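Side-chain contact in (R)-S-adenosyl-L-methionine hydrolase (PDB 2CW5), which hydrolyses S-adenosyl-L-methionine to adenosine and L-methionine and works as a homotrimer, without chlorinase or fluorinase activity: residues L244-K247 and E248-V252. Sequence-based numbering, arbitrary orientation.
Sequences LGLK and EGMPV
The selenomethionine Met250 folds its side chain back along the segment that enters the turn, laying selenium and methyl against Leu246 and Lys247. Its SE sits 3.8 Å from Leu246 CD2, the two side chains crossing at about a right angle. A bend at chi3 (-80°) swings the methyl back onto the Lys247 backbone, where CE lies 3.2 Å from Lys247 N and 3.6 Å from Lys247 CB. At the other end of the same side chain, Met250 CB is 3.1 Å from Lys247 O. That oxygen also receives the hydrogen bond from Met250 N, at 3.2 Å with the donor tilted 32° from the carbonyl plane, which closes a type II beta turn with Gly249 at its positive-phi corner. This tight packing continues inward on the Leu246 side, where the buried leucine meets Phe181, Val202 and Ala187 of the C-terminal domain's antiparallel sheet. The outer side is looser: the end of Lys247 leads away, and Glu248, which also brushes Phe181, has a long, weak ion pair with Arg241 of helix 240-243. Gly245 ends that helix in a Schellman motif. Backbone bonds fix the turn, those of Gly249 and Met250 to Val178 tying it to strand 175-181; the Met250 side chain adds apolar packing, its thioether position (selenium here, naturally sulfur) probably contributing dispersion against Leu246.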
# COMPACT_ATOMS: atom_id res chain seq x y z
N LEU C 244 22.24 -0.52 -17.27
CA LEU C 244 23.30 -1.49 -17.49
C LEU C 244 22.81 -2.87 -17.92
O LEU C 244 23.61 -3.79 -18.11
CB LEU C 244 24.16 -1.62 -16.23
CG LEU C 244 24.67 -0.31 -15.63
CD1 LEU C 244 25.58 -0.61 -14.46
CD2 LEU C 244 25.40 0.51 -16.68
N GLY C 245 21.50 -3.02 -18.07
CA GLY C 245 20.93 -4.29 -18.48
C GLY C 245 21.32 -5.45 -17.58
O GLY C 245 21.59 -6.55 -18.06
N LEU C 246 21.35 -5.21 -16.28
CA LEU C 246 21.73 -6.24 -15.32
C LEU C 246 20.63 -7.25 -15.05
O LEU C 246 19.44 -6.97 -15.25
CB LEU C 246 22.15 -5.60 -13.99
CG LEU C 246 23.26 -4.54 -14.08
CD1 LEU C 246 23.55 -3.99 -12.70
CD2 LEU C 246 24.51 -5.15 -14.69
N LYS C 247 21.03 -8.43 -14.60
CA LYS C 247 20.09 -9.50 -14.27
C LYS C 247 20.60 -10.29 -13.07
O LYS C 247 21.81 -10.39 -12.86
CB LYS C 247 19.90 -10.43 -15.47
CG LYS C 247 19.18 -9.77 -16.64
CD LYS C 247 18.73 -10.78 -17.68
CE LYS C 247 17.80 -10.14 -18.71
NZ LYS C 247 18.48 -9.06 -19.49
N GLU C 248 19.68 -10.84 -12.28
CA GLU C 248 20.05 -11.63 -11.12
C GLU C 248 20.90 -12.83 -11.54
O GLU C 248 20.66 -13.43 -12.59
CB GLU C 248 18.81 -12.13 -10.38
CG GLU C 248 17.96 -11.02 -9.79
CD GLU C 248 16.83 -10.57 -10.71
OE1 GLU C 248 17.05 -10.51 -11.95
OE2 GLU C 248 15.73 -10.28 -10.20
N GLY C 249 21.89 -13.17 -10.71
CA GLY C 249 22.76 -14.29 -11.00
C GLY C 249 23.99 -13.89 -11.78
O GLY C 249 24.97 -14.64 -11.84
N MSE C 250 23.95 -12.71 -12.37
CA MSE C 250 25.07 -12.22 -13.15
C MSE C 250 26.30 -12.13 -12.24
O MSE C 250 26.23 -11.59 -11.14
CB MSE C 250 24.73 -10.84 -13.71
CG MSE C 250 25.48 -10.44 -14.94
SE MSE C 250 24.66 -8.86 -15.70
CE MSE C 250 23.20 -9.71 -16.63
N PRO C 251 27.44 -12.67 -12.70
CA PRO C 251 28.63 -12.59 -11.84
C PRO C 251 29.17 -11.18 -11.63
O PRO C 251 29.05 -10.30 -12.49
CB PRO C 251 29.63 -13.51 -12.55
CG PRO C 251 29.20 -13.46 -13.99
CD PRO C 251 27.69 -13.49 -13.89
N VAL C 252 29.72 -10.98 -10.44
CA VAL C 252 30.31 -9.71 -10.04
C VAL C 252 31.71 -10.05 -9.56
O VAL C 252 31.89 -10.95 -8.74
CB VAL C 252 29.50 -9.07 -8.88
CG1 VAL C 252 30.15 -7.77 -8.44
CG2 VAL C 252 28.06 -8.82 -9.33